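Local coordinates for cysteine desulfurase (Stenotrophomonas maltophilia, PDB 6WCI), which probably catalyses the pyridoxal-phosphate-dependent removal of sulfur from L-cysteine, yielding L-alanine and passing the sulfur to a carrier, at residues G198-V203 and A348-A353; T191-V196 and S222-H227; T139-H144 and A164-D169; F116-V121 and V148-V153; G133-I138 and T182-L187. All coordinates share one frame; numbering follows the deposited sequence.

Contact 1: residues G198-V203 and A348-A353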
# COMPACT_ATOMS: atom_id res chain seq x y z
N GLY B 198 -8.39 25.27 -3.61
CA GLY B 198 -9.77 24.83 -3.59
C GLY B 198 -10.47 24.87 -4.93
O GLY B 198 -11.59 24.37 -5.04
N THR B 199 -9.83 25.45 -5.96
CA THR B 199 -10.47 25.64 -7.25
C THR B 199 -11.03 24.34 -7.80
O THR B 199 -10.39 23.28 -7.70
CB THR B 199 -9.46 26.23 -8.25
OG1 THR B 199 -9.05 27.54 -7.83
CG2 THR B 199 -10.06 26.33 -9.64
N VAL B 200 -12.24 24.40 -8.34
CA VAL B 200 -12.82 23.29 -9.08
C VAL B 200 -12.62 23.57 -10.56
O VAL B 200 -13.12 24.57 -11.09
CB VAL B 200 -14.32 23.12 -8.75
CG1 VAL B 200 -14.90 22.00 -9.60
CG2 VAL B 200 -14.52 22.85 -7.24
N ASN B 201 -11.87 22.68 -11.24
CA ASN B 201 -11.62 22.94 -12.64
C ASN B 201 -12.71 22.31 -13.51
O ASN B 201 -13.28 21.28 -13.15
CB ASN B 201 -10.26 22.39 -13.06
CG ASN B 201 -9.11 23.24 -12.55
OD1 ASN B 201 -9.25 24.46 -12.37
ND2 ASN B 201 -7.96 22.61 -12.32
N PRO B 202 -13.03 22.92 -14.65
CA PRO B 202 -13.99 22.29 -15.58
C PRO B 202 -13.38 21.11 -16.32
O PRO B 202 -13.09 21.21 -17.51
CB PRO B 202 -14.37 23.44 -16.53
CG PRO B 202 -13.20 24.37 -16.48
CD PRO B 202 -12.62 24.27 -15.09
N VAL B 203 -13.19 19.99 -15.62
CA VAL B 203 -12.48 18.88 -16.23
C VAL B 203 -13.24 18.34 -17.44
O VAL B 203 -12.62 17.90 -18.42
CB VAL B 203 -12.20 17.79 -15.18
CG1 VAL B 203 -11.19 18.30 -14.16
CG2 VAL B 203 -13.47 17.35 -14.49
N ALA B 348 -11.42 31.38 -6.99
CA ALA B 348 -12.04 31.02 -8.24
C ALA B 348 -13.56 31.02 -8.09
O ALA B 348 -14.07 30.98 -6.97
CB ALA B 348 -11.55 29.64 -8.69
N PRO B 349 -14.30 31.11 -9.19
CA PRO B 349 -15.77 31.11 -9.10
C PRO B 349 -16.36 29.91 -8.37
O PRO B 349 -17.12 30.10 -7.40
CB PRO B 349 -16.21 31.15 -10.56
CG PRO B 349 -15.13 31.94 -11.22
CD PRO B 349 -13.85 31.51 -10.54
N GLU B 350 -16.06 28.69 -8.80
CA GLU B 350 -16.52 27.50 -8.09
C GLU B 350 -15.35 26.90 -7.31
O GLU B 350 -14.24 26.79 -7.83
CB GLU B 350 -17.11 26.45 -9.04
CG GLU B 350 -17.66 25.25 -8.26
CD GLU B 350 -18.39 24.22 -9.12
OE1 GLU B 350 -18.05 24.07 -10.31
OE2 GLU B 350 -19.30 23.55 -8.57
N LYS B 351 -15.62 26.51 -6.07
CA LYS B 351 -14.55 26.22 -5.12
C LYS B 351 -15.04 25.19 -4.11
O LYS B 351 -16.21 25.19 -3.72
CB LYS B 351 -14.11 27.51 -4.43
CG LYS B 351 -12.74 27.52 -3.82
CD LYS B 351 -12.47 28.86 -3.15
CE LYS B 351 -12.00 28.66 -1.73
NZ LYS B 351 -10.68 29.29 -1.44
N ALA B 352 -14.13 24.30 -3.69
CA ALA B 352 -14.39 23.43 -2.55
C ALA B 352 -13.97 24.13 -1.26
O ALA B 352 -13.28 25.15 -1.28
CB ALA B 352 -13.64 22.10 -2.71
N ALA B 353 -14.38 23.57 -0.12
CA ALA B 353 -14.22 24.24 1.18
C ALA B 353 -12.77 24.20 1.68
O ALA B 353 -12.47 23.74 2.78
CB ALA B 353 -15.17 23.63 2.22
O HOH W 1 -13.91 27.71 -10.46

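Contact 2: residues T191-V196 and S222-H227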
# COMPACT_ATOMS: atom_id res chain seq x y z
N THR B 191 -5.56 18.82 -12.30
CA THR B 191 -6.27 18.45 -11.09
C THR B 191 -7.76 18.78 -11.22
O THR B 191 -8.16 19.72 -11.91
CB THR B 191 -5.70 19.15 -9.87
OG1 THR B 191 -6.32 18.62 -8.69
CG2 THR B 191 -5.96 20.65 -9.91
N HIS B 192 -8.58 17.95 -10.57
CA HIS B 192 -10.01 18.24 -10.52
C HIS B 192 -10.28 19.33 -9.50
O HIS B 192 -10.99 20.30 -9.78
CB HIS B 192 -10.80 16.97 -10.21
CG HIS B 192 -12.27 17.10 -10.43
ND1 HIS B 192 -13.12 16.02 -10.38
CD2 HIS B 192 -13.04 18.18 -10.71
CE1 HIS B 192 -14.35 16.43 -10.61
NE2 HIS B 192 -14.33 17.73 -10.82
N VAL B 193 -9.68 19.19 -8.32
CA VAL B 193 -9.80 20.18 -7.25
C VAL B 193 -8.43 20.41 -6.64
O VAL B 193 -7.73 19.45 -6.27
CB VAL B 193 -10.81 19.74 -6.18
CG1 VAL B 193 -10.89 20.78 -5.07
CG2 VAL B 193 -12.17 19.52 -6.80
N SER B 194 -8.03 21.68 -6.53
CA SER B 194 -6.73 22.05 -5.99
C SER B 194 -6.73 21.93 -4.47
O SER B 194 -7.62 22.46 -3.80
CB SER B 194 -6.38 23.47 -6.43
OG SER B 194 -5.39 24.06 -5.60
N ASN B 195 -5.71 21.25 -3.93
CA ASN B 195 -5.58 21.09 -2.48
C ASN B 195 -5.14 22.37 -1.78
O ASN B 195 -5.19 22.42 -0.55
CB ASN B 195 -4.58 19.98 -2.15
CG ASN B 195 -3.17 20.36 -2.52
OD1 ASN B 195 -2.89 20.72 -3.67
ND2 ASN B 195 -2.27 20.32 -1.54
N VAL B 196 -4.69 23.37 -2.52
CA VAL B 196 -4.26 24.65 -1.96
C VAL B 196 -5.29 25.74 -2.23
O VAL B 196 -5.72 26.45 -1.32
CB VAL B 196 -2.88 25.05 -2.52
CG1 VAL B 196 -2.52 26.47 -2.12
CG2 VAL B 196 -1.81 24.07 -2.07
N SER B 222 -8.11 13.76 -6.13
CA SER B 222 -7.91 13.47 -4.71
C SER B 222 -8.72 14.39 -3.81
O SER B 222 -9.17 13.97 -2.73
CB SER B 222 -6.43 13.57 -4.33
OG SER B 222 -5.62 12.90 -5.27
N GLN B 223 -8.89 15.65 -4.22
CA GLN B 223 -9.70 16.60 -3.46
C GLN B 223 -11.10 16.78 -4.04
O GLN B 223 -11.86 17.60 -3.52
CB GLN B 223 -9.00 17.96 -3.38
CG GLN B 223 -7.66 17.93 -2.67
CD GLN B 223 -7.81 17.71 -1.17
OE1 GLN B 223 -8.89 17.91 -0.61
NE2 GLN B 223 -6.72 17.31 -0.52
N ALA B 224 -11.45 16.03 -5.08
CA ALA B 224 -12.79 16.09 -5.66
C ALA B 224 -13.78 15.14 -4.97
O ALA B 224 -14.81 15.57 -4.44
CB ALA B 224 -12.73 15.78 -7.15
N VAL B 225 -13.48 13.84 -4.98
CA VAL B 225 -14.46 12.83 -4.57
C VAL B 225 -14.86 12.89 -3.10
O VAL B 225 -15.94 12.39 -2.77
CB VAL B 225 -13.96 11.42 -4.92
CG1 VAL B 225 -13.73 11.34 -6.42
CG2 VAL B 225 -12.70 11.09 -4.16
N PRO B 226 -14.08 13.47 -2.17
CA PRO B 226 -14.63 13.63 -0.81
C PRO B 226 -15.54 14.83 -0.62
O PRO B 226 -16.23 14.89 0.40
CB PRO B 226 -13.37 13.76 0.07
CG PRO B 226 -12.30 14.20 -0.82
CD PRO B 226 -12.65 13.83 -2.21
N HIS B 227 -15.60 15.76 -1.58
CA HIS B 227 -16.30 17.02 -1.39
C HIS B 227 -17.44 17.26 -2.37
O HIS B 227 -18.23 18.18 -2.15
CB HIS B 227 -15.30 18.19 -1.49
CG HIS B 227 -14.20 18.11 -0.48
ND1 HIS B 227 -14.37 18.42 0.85
CD2 HIS B 227 -12.90 17.74 -0.62
CE1 HIS B 227 -13.23 18.25 1.49
NE2 HIS B 227 -12.32 17.85 0.63
O HOH W 2 -8.20 16.91 -6.89

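Contact 3: residues T139-H144 and A164-D169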
# COMPACT_ATOMS: atom_id res chain seq x y z
N THR B 139 -0.52 21.53 -15.19
CA THR B 139 -1.00 22.84 -14.75
C THR B 139 -0.17 23.36 -13.58
O THR B 139 0.40 22.59 -12.79
CB THR B 139 -2.47 22.82 -14.33
OG1 THR B 139 -2.57 22.61 -12.92
CG2 THR B 139 -3.24 21.75 -15.06
N ARG B 140 -0.12 24.69 -13.47
CA ARG B 140 0.59 25.38 -12.40
C ARG B 140 0.12 24.97 -11.01
O ARG B 140 0.89 25.10 -10.05
CB ARG B 140 0.41 26.89 -12.61
CG ARG B 140 0.94 27.78 -11.51
CD ARG B 140 2.44 27.64 -11.35
NE ARG B 140 3.16 28.01 -12.57
CZ ARG B 140 4.48 28.12 -12.64
NH1 ARG B 140 5.22 27.88 -11.56
NH2 ARG B 140 5.06 28.45 -13.79
N MET B 141 -1.11 24.47 -10.87
CA MET B 141 -1.70 24.23 -9.56
C MET B 141 -1.66 22.77 -9.15
O MET B 141 -2.25 22.42 -8.12
CB MET B 141 -3.15 24.73 -9.53
CG MET B 141 -4.12 23.87 -10.31
SD MET B 141 -5.84 24.40 -10.12
CE MET B 141 -5.77 26.10 -10.72
N GLU B 142 -0.99 21.91 -9.92
CA GLU B 142 -0.94 20.49 -9.63
C GLU B 142 -0.21 20.21 -8.32
O GLU B 142 0.70 20.95 -7.92
CB GLU B 142 -0.24 19.71 -10.75
CG GLU B 142 -1.03 19.71 -12.05
CD GLU B 142 -2.49 19.35 -11.82
OE1 GLU B 142 -2.76 18.22 -11.36
OE2 GLU B 142 -3.35 20.21 -12.08
N HIS B 143 -0.61 19.14 -7.66
CA HIS B 143 0.08 18.63 -6.50
C HIS B 143 1.30 17.85 -6.99
O HIS B 143 1.33 17.36 -8.12
CB HIS B 143 -0.90 17.77 -5.70
CG HIS B 143 -0.34 17.14 -4.46
ND1 HIS B 143 0.35 15.95 -4.47
CD2 HIS B 143 -0.48 17.48 -3.15
CE1 HIS B 143 0.67 15.61 -3.24
NE2 HIS B 143 0.17 16.52 -2.41
N HIS B 144 2.33 17.76 -6.14
CA HIS B 144 3.53 17.01 -6.50
C HIS B 144 3.20 15.62 -7.02
O HIS B 144 3.92 15.10 -7.88
CB HIS B 144 4.46 16.90 -5.31
CG HIS B 144 5.07 18.21 -4.92
ND1 HIS B 144 5.72 18.40 -3.73
CD2 HIS B 144 5.15 19.38 -5.59
CE1 HIS B 144 6.16 19.65 -3.66
NE2 HIS B 144 5.82 20.27 -4.78
N ALA B 164 0.79 24.79 -17.83
CA ALA B 164 -0.47 25.48 -18.09
C ALA B 164 -0.74 26.48 -16.96
O ALA B 164 -0.89 26.07 -15.80
CB ALA B 164 -1.61 24.47 -18.24
N GLU B 165 -0.82 27.77 -17.29
CA GLU B 165 -0.79 28.79 -16.26
C GLU B 165 -2.17 29.02 -15.64
O GLU B 165 -3.21 28.58 -16.15
CB GLU B 165 -0.27 30.13 -16.82
CG GLU B 165 1.24 30.19 -17.07
CD GLU B 165 2.09 29.59 -15.93
OE1 GLU B 165 1.65 29.57 -14.76
OE2 GLU B 165 3.22 29.12 -16.22
N ILE B 166 -2.17 29.72 -14.52
CA ILE B 166 -3.39 30.09 -13.82
C ILE B 166 -3.47 31.62 -13.79
O ILE B 166 -2.47 32.31 -13.99
CB ILE B 166 -3.44 29.51 -12.39
CG1 ILE B 166 -2.31 30.08 -11.53
CG2 ILE B 166 -3.33 27.97 -12.44
CD1 ILE B 166 -2.62 30.08 -10.04
N THR B 167 -4.66 32.13 -13.55
CA THR B 167 -4.84 33.56 -13.34
C THR B 167 -4.87 33.87 -11.84
O THR B 167 -5.17 33.00 -11.02
CB THR B 167 -6.13 34.04 -14.01
OG1 THR B 167 -7.24 33.24 -13.59
CG2 THR B 167 -6.00 33.92 -15.51
N PRO B 168 -4.54 35.12 -11.45
CA PRO B 168 -4.33 35.44 -10.03
C PRO B 168 -5.48 35.12 -9.09
O PRO B 168 -5.31 35.17 -7.87
CB PRO B 168 -4.06 36.95 -10.04
CG PRO B 168 -3.48 37.21 -11.38
CD PRO B 168 -4.16 36.25 -12.32
N ASP B 169 -6.66 34.82 -9.63
CA ASP B 169 -7.77 34.38 -8.79
C ASP B 169 -7.74 32.87 -8.53
O ASP B 169 -8.67 32.34 -7.90
CB ASP B 169 -9.11 34.78 -9.43
CG ASP B 169 -9.37 34.07 -10.75
OD1 ASP B 169 -8.39 33.64 -11.41
OD2 ASP B 169 -10.55 33.95 -11.14

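Contact 4: residues F116-V121 and V148-V153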
# COMPACT_ATOMS: atom_id res chain seq x y z
N PHE B 116 0.39 6.44 -6.05
CA PHE B 116 0.64 5.22 -6.80
C PHE B 116 -0.17 5.19 -8.09
O PHE B 116 0.34 4.80 -9.15
CB PHE B 116 0.31 3.99 -5.95
CG PHE B 116 0.73 2.68 -6.59
CD1 PHE B 116 0.04 2.16 -7.66
CD2 PHE B 116 1.84 2.00 -6.12
CE1 PHE B 116 0.44 0.98 -8.26
CE2 PHE B 116 2.24 0.81 -6.70
CZ PHE B 116 1.54 0.30 -7.78
N ALA B 117 -1.45 5.57 -8.02
CA ALA B 117 -2.30 5.61 -9.21
C ALA B 117 -1.65 6.40 -10.35
O ALA B 117 -1.64 5.95 -11.50
CB ALA B 117 -3.66 6.22 -8.85
N ILE B 118 -1.12 7.59 -10.05
CA ILE B 118 -0.54 8.41 -11.11
C ILE B 118 0.76 7.79 -11.62
O ILE B 118 1.02 7.76 -12.83
CB ILE B 118 -0.34 9.87 -10.64
CG1 ILE B 118 -1.70 10.54 -10.40
CG2 ILE B 118 0.45 10.68 -11.67
CD1 ILE B 118 -1.60 12.00 -9.91
N ASN B 119 1.58 7.26 -10.72
CA ASN B 119 2.84 6.63 -11.13
C ASN B 119 2.60 5.43 -12.03
O ASN B 119 3.41 5.14 -12.93
CB ASN B 119 3.64 6.22 -9.89
CG ASN B 119 4.45 7.36 -9.32
OD1 ASN B 119 5.59 7.61 -9.74
ND2 ASN B 119 3.89 8.06 -8.33
N LEU B 120 1.51 4.69 -11.81
CA LEU B 120 1.17 3.60 -12.71
C LEU B 120 0.94 4.12 -14.13
O LEU B 120 1.40 3.52 -15.10
CB LEU B 120 -0.07 2.86 -12.20
CG LEU B 120 -0.73 1.80 -13.09
CD1 LEU B 120 0.28 0.83 -13.66
CD2 LEU B 120 -1.79 1.02 -12.30
N VAL B 121 0.21 5.24 -14.25
CA VAL B 121 0.08 5.89 -15.56
C VAL B 121 1.45 6.26 -16.10
O VAL B 121 1.76 6.01 -17.27
CB VAL B 121 -0.84 7.12 -15.46
CG1 VAL B 121 -1.05 7.73 -16.84
CG2 VAL B 121 -2.17 6.75 -14.81
N VAL B 148 5.81 15.15 -10.18
CA VAL B 148 7.06 14.39 -10.11
C VAL B 148 7.06 13.14 -10.99
O VAL B 148 8.07 12.88 -11.65
CB VAL B 148 7.41 14.09 -8.65
CG1 VAL B 148 8.76 13.42 -8.55
CG2 VAL B 148 7.37 15.38 -7.84
N PRO B 149 5.99 12.32 -11.04
CA PRO B 149 6.02 11.20 -11.99
C PRO B 149 6.32 11.64 -13.40
O PRO B 149 7.09 10.96 -14.10
CB PRO B 149 4.62 10.59 -11.86
CG PRO B 149 4.20 10.95 -10.46
CD PRO B 149 4.73 12.35 -10.28
N TRP B 150 5.79 12.79 -13.83
CA TRP B 150 6.04 13.20 -15.21
C TRP B 150 7.46 13.72 -15.38
O TRP B 150 8.03 13.59 -16.47
CB TRP B 150 5.00 14.24 -15.63
CG TRP B 150 3.62 13.80 -15.24
CD1 TRP B 150 2.80 14.38 -14.31
CD2 TRP B 150 2.91 12.65 -15.74
NE1 TRP B 150 1.62 13.67 -14.21
CE2 TRP B 150 1.67 12.61 -15.08
CE3 TRP B 150 3.22 11.66 -16.69
CZ2 TRP B 150 0.72 11.62 -15.33
CZ3 TRP B 150 2.28 10.68 -16.94
CH2 TRP B 150 1.04 10.66 -16.26
N GLN B 151 8.07 14.23 -14.31
CA GLN B 151 9.48 14.61 -14.36
C GLN B 151 10.38 13.38 -14.46
O GLN B 151 11.44 13.44 -15.10
CB GLN B 151 9.83 15.43 -13.13
CG GLN B 151 9.23 16.84 -13.19
CD GLN B 151 9.54 17.65 -11.96
OE1 GLN B 151 9.47 17.14 -10.84
NE2 GLN B 151 9.89 18.92 -12.15
N LEU B 152 9.99 12.27 -13.84
CA LEU B 152 10.74 11.04 -14.04
C LEU B 152 10.61 10.55 -15.48
O LEU B 152 11.58 10.04 -16.06
CB LEU B 152 10.28 9.98 -13.03
CG LEU B 152 10.50 10.33 -11.55
CD1 LEU B 152 9.90 9.26 -10.60
CD2 LEU B 152 11.97 10.55 -11.26
N VAL B 153 9.43 10.70 -16.08
CA VAL B 153 9.22 10.26 -17.46
C VAL B 153 10.06 11.09 -18.42
O VAL B 153 10.71 10.56 -19.34
CB VAL B 153 7.72 10.35 -17.82
CG1 VAL B 153 7.52 10.32 -19.34
CG2 VAL B 153 6.92 9.25 -17.12

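Contact 5: residues G133-I138 and T182-L187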
# COMPACT_ATOMS: atom_id res chain seq x y z
N GLY B 133 10.92 15.25 -27.95
CA GLY B 133 10.07 16.10 -28.75
C GLY B 133 8.63 16.16 -28.26
O GLY B 133 7.96 17.18 -28.45
N ASP B 134 8.14 15.09 -27.64
CA ASP B 134 6.80 15.11 -27.08
C ASP B 134 6.73 16.03 -25.87
O ASP B 134 7.71 16.24 -25.16
CB ASP B 134 6.36 13.70 -26.67
CG ASP B 134 6.28 12.72 -27.83
OD1 ASP B 134 6.00 13.13 -28.98
OD2 ASP B 134 6.47 11.51 -27.58
N VAL B 135 5.55 16.57 -25.63
CA VAL B 135 5.34 17.52 -24.55
C VAL B 135 4.31 16.95 -23.59
O VAL B 135 3.28 16.44 -24.02
CB VAL B 135 4.88 18.89 -25.10
CG1 VAL B 135 4.48 19.83 -23.95
CG2 VAL B 135 6.00 19.47 -25.93
N ILE B 136 4.63 17.01 -22.30
CA ILE B 136 3.69 16.74 -21.22
C ILE B 136 3.26 18.09 -20.66
O ILE B 136 4.10 18.90 -20.25
CB ILE B 136 4.32 15.87 -20.12
CG1 ILE B 136 4.85 14.55 -20.70
CG2 ILE B 136 3.31 15.62 -18.98
CD1 ILE B 136 5.67 13.75 -19.70
N LEU B 137 1.96 18.34 -20.65
CA LEU B 137 1.43 19.62 -20.20
C LEU B 137 0.87 19.42 -18.80
O LEU B 137 0.04 18.53 -18.58
CB LEU B 137 0.36 20.13 -21.17
CG LEU B 137 -0.18 21.54 -20.93
CD1 LEU B 137 0.93 22.56 -21.06
CD2 LEU B 137 -1.31 21.87 -21.89
N ILE B 138 1.36 20.22 -17.84
CA ILE B 138 1.02 20.10 -16.43
C ILE B 138 0.58 21.46 -15.93
O ILE B 138 1.26 22.46 -16.20
CB ILE B 138 2.22 19.61 -15.59
CG1 ILE B 138 2.88 18.38 -16.24
CG2 ILE B 138 1.82 19.38 -14.13
CD1 ILE B 138 4.13 17.92 -15.52
N THR B 182 -0.83 22.22 -28.30
CA THR B 182 -0.36 22.09 -29.67
C THR B 182 -0.18 20.62 -30.03
O THR B 182 -0.22 19.76 -29.16
CB THR B 182 0.94 22.87 -29.83
OG1 THR B 182 1.87 22.43 -28.83
CG2 THR B 182 0.69 24.37 -29.70
N PRO B 183 0.03 20.30 -31.31
CA PRO B 183 0.12 18.88 -31.69
C PRO B 183 1.22 18.10 -31.00
O PRO B 183 1.11 16.87 -30.91
CB PRO B 183 0.35 18.94 -33.21
CG PRO B 183 -0.33 20.19 -33.61
CD PRO B 183 -0.10 21.17 -32.50
N GLU B 184 2.28 18.74 -30.52
CA GLU B 184 3.35 17.99 -29.87
C GLU B 184 3.01 17.57 -28.45
O GLU B 184 3.73 16.75 -27.86
CB GLU B 184 4.65 18.80 -29.88
CG GLU B 184 4.54 20.16 -29.24
CD GLU B 184 4.19 21.25 -30.24
OE1 GLU B 184 3.84 20.93 -31.40
OE2 GLU B 184 4.26 22.43 -29.84
N VAL B 185 1.92 18.09 -27.89
CA VAL B 185 1.49 17.71 -26.56
C VAL B 185 0.78 16.37 -26.64
O VAL B 185 -0.19 16.21 -27.40
CB VAL B 185 0.56 18.78 -25.95
CG1 VAL B 185 0.21 18.38 -24.55
CG2 VAL B 185 1.22 20.16 -25.99
N LYS B 186 1.23 15.40 -25.84
CA LYS B 186 0.62 14.09 -25.83
C LYS B 186 -0.12 13.76 -24.54
O LYS B 186 -0.90 12.80 -24.53
CB LYS B 186 1.68 13.01 -26.10
CG LYS B 186 2.51 13.24 -27.36
CD LYS B 186 1.63 13.28 -28.59
CE LYS B 186 2.45 13.52 -29.84
NZ LYS B 186 1.59 13.85 -31.03
N LEU B 187 0.09 14.53 -23.46
CA LEU B 187 -0.52 14.23 -22.18
C LEU B 187 -0.72 15.52 -21.37
O LEU B 187 0.12 16.42 -21.42
CB LEU B 187 0.33 13.23 -21.36
CG LEU B 187 -0.31 12.63 -20.10
CD1 LEU B 187 0.10 11.14 -19.90
CD2 LEU B 187 -0.01 13.42 -18.82

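Contact 1: residues G198-V203 and A348-A353
An isolated beta bridge pairs Thr-199 with Lys-351 where the loop before helix 203-212 passes, in a roughly opposite direction, the loop before strand 354-359. Two backbone bonds flank it: Ala-352 N donates to Gly-198 O at 2.9 Å, and Val-200 N reaches Glu-350 O at 3.2 Å. A water reinforces the join, accepting from Glu-350 N at 2.9 Å and giving a weak bond to Val-200 O. Val-200 has CG1 anti to its backbone N (chi1 177°), which sets its other methyl, CG2, against the peptide link from Lys-351 C to Ala-352 N. CG1 approaches Glu-350 OE1 at 3.8 Å, the extended glutamate slanting across the valine, while OE2 is committed to a salt bridge with Arg-228. On the other flank Thr-199 touches Ala-348 CB with OG1, at 3.4 Å, and that hydroxyl is also hydrogen-bonded to Gly-170 O. The aliphatic start of Lys-351 lies by the carbonyl of Gly-198, CG to O 3.6 Å, and its bent chain takes NZ to Gly-346 O and Val-354 O. The bridge thus stitches a loop of the large, cofactor-binding domain to the smaller C-terminal domain, the two-domain arrangement of fold type I pyridoxal-phosphate enzymes.

Contact 2: residues T191-V196 and S222-H227
Apolar touching carries most of the meeting between Val-193 and the pair Gln-223 and Ala-224. With CG1 of Val-193 anti to its backbone N (chi1 179°), the two methyls meet different residues: CG2 rests 3.7 Å from Ala-224 CA, while CG1 lies 3.8 Å from Gln-223 CB. The valine and glutamine side chains cross at about a right angle. Gln-223 then bends at chi2 (-71°), and its CG packs 3.7 Å from Asn-195 CB. At the other end the methyl of Ala-224 comes obliquely to the imidazole of His-192, CB to ND1 3.3 Å.

The polar link is indirect. One water gives a proton to Val-193 O at 2.7 Å and accepts from Gln-223 N at 3.0 Å, standing in for a direct bond between the backbones.

Polar tips are engaged beyond the contact. His-192 ND1 is hydrogen-bonded to Tyr-240 OH, and Asn-195 ND2 to His-383 O. Gln-223, whose strongest polar partner is Ala-51, also bonds through NE2 to O3 of the pyridoxal-lysine at position 246. The packing on Val-193 and Asn-195 thus involves a residue that is itself hydrogen-bonded to the cofactor.

Both loops leave neighbouring parallel strands, 185-191 and 216-220, at their C-terminal ends; Ala-224 and Val-225 lean on Tyr-240 of strand 239-243, and Val-225 also meets helix 81-101.

Contact 3: residues T139-H144 and A164-D169
Arg-140 meets Glu-165 and Ile-166 and has the most surface buried here. Its CG is anti to the backbone N (chi1 173°), and two further bends turn the guanidinium alongside the side chain of Glu-165, both pointing the same way. The grip is side-on and double: NE binds Glu-165 OE1 at 3.1 Å, the oxygen lying somewhat out of the guanidinium plane, and NH2 binds OE2 at 3.1 Å, in that plane and almost straight. Each carboxylate oxygen uses its syn lone pair, and the two flat groups are 28° apart, close to coplanar. NH1 turns to Pro-387 O, and Phe-281 of the second subunit packs on the arginine.

Ala-164 ends the strand pairing. Its O accepts from Arg-140 N at 2.8 Å, just beyond the parallel bridge between Thr-139 and Ala-164. Strands 135-139 and 160-164 form a beta-alpha-beta crossover through helix 148-157, and this contact lies where both strands have run out at their C-terminal ends.

Ile-166 supplies the apolar part of the contact: its CG2 touches Met-141 CE at 3.5 Å and Arg-140 CB at 3.9 Å, and Leu-388 and Tyr-391 of helix 386-392 also pack on it. Met-141 is placed by a type I turn from Thr-139 to Glu-142. Within it Thr-139 OG1 accepts from Met-141 N at 3.1 Å, an ST turn, and donates to the anti lone pair of Glu-142 OE2 at 2.7 Å.

Contact 4: residues F116-V121 and V148-V153
The indole of Trp-150 presents its benzo rim to helix 114-126, with Val-121 CG1 in the ring plane at the edge, 3.6 Å from CH2. Ile-118 CG2, the branch anti to the backbone N, comes to the same ring obliquely, 3.8 Å from CZ2, and the isoleucine and tryptophan side chains cross at about a right angle. Leu-187 of the sheet packs on the indole, and Ile-136 and Ile-138 on Trp-150 CB, while NE1 is hydrogen-bonded to Asn-146 OD1, a bond consistent with a fixed rotation of the ring.

This is helix-on-helix packing in an alpha/beta fold, the large domain of a fold type I pyridoxal-phosphate enzyme. The axes of 116-121 and 148-153, short lengths of helices 114-126 and 148-157, run nearly parallel, approaching to 9.3 Å and crossing at -23°. Both helices also lie on the seven-stranded sheet: Ile-118 touches Ala-241 and Val-121 touches Phe-239 of strand 239-243.

No hydrogen bond joins the two segments. Pro-149, in the first turn of its helix, pushes its ring between Ile-118 and Asn-119, CG lying 3.9 Å from Ile-118 CG2. The side chain of Asn-119, which ends in the second flat group, crosses that of the proline at about a right angle. The amide's polar atoms are satisfied elsewhere: ND2 bonds to Thr-115 O one turn back, and OD1 to Gly-271 N of the second subunit, which puts this helix pair at the dimer interface. Held from both ends, the amide sets ND2 3.6 Å and OD1 3.7 Å from the same atom, Pro-149 CG.

Contact 5: residues G133-I138 and T182-L187
Val-135 and Glu-184 lie side by side and point the same way, the methyl CG2 of the valine, anti to the carbonyl carbon, 3.7 Å from the glutamate CG. Against Val-185 the same valine crosses at a slant, CG1 meeting Val-185 CG2 at 3.9 Å. Ile-136 and Leu-187 run alongside each other on the opposite face, CG2 to CD2 4.0 Å. Leu-137 CB adds a contact with Val-185 CG1 at 3.8 Å.

The backbones explain this change of partner. Val-135 pairs with Val-185, but Ile-136 pairs with Leu-187, so that Lys-186 is the extra residue of a beta bulge between parallel strands of the large domain's central sheet. Val-135 N donates to Glu-184 O and Lys-186 N to Val-135 O, and past the bulge Leu-137 N reaches Leu-187 O at 2.8 Å.

The aliphatic part of Lys-186 passes Asp-134, CE to OD1 3.7 Å. Its NZ bonds to Pro-183 O at 3.1 Å instead, while Asp-134 OD2 accepts a hydrogen bond from Lys-131 N. Lys-186 NZ stays 4.9 Å from Asp-134 OD1, so any attraction between the opposite charges is probably modest, and cohesion rests on backbone bonds and branched apolar groups.

From the N terminus, helix 114-126 opens contact 4, strand 135-139 opens contact 5, and the loop after that strand opens contact 3. Contact 4 closes first, at helix 148-157, and so crosses both. Contact 3 closes next, at 164-169, nested inside the loop that contact 5 completes at 182-187. These three tie helices, strands and strand ends of the large domain together, with Trp-150 and Val-153 of contact 4 resting on the strands of contact 5. Strand 185-191 then leads into 191-196, opening contact 2, and 198-203, opening contact 1; the two cross, contact 2 closing at 222-227 and contact 1 at 348-353. Glu-142 and Asn-201 link contacts 3 and 1 to contact 2.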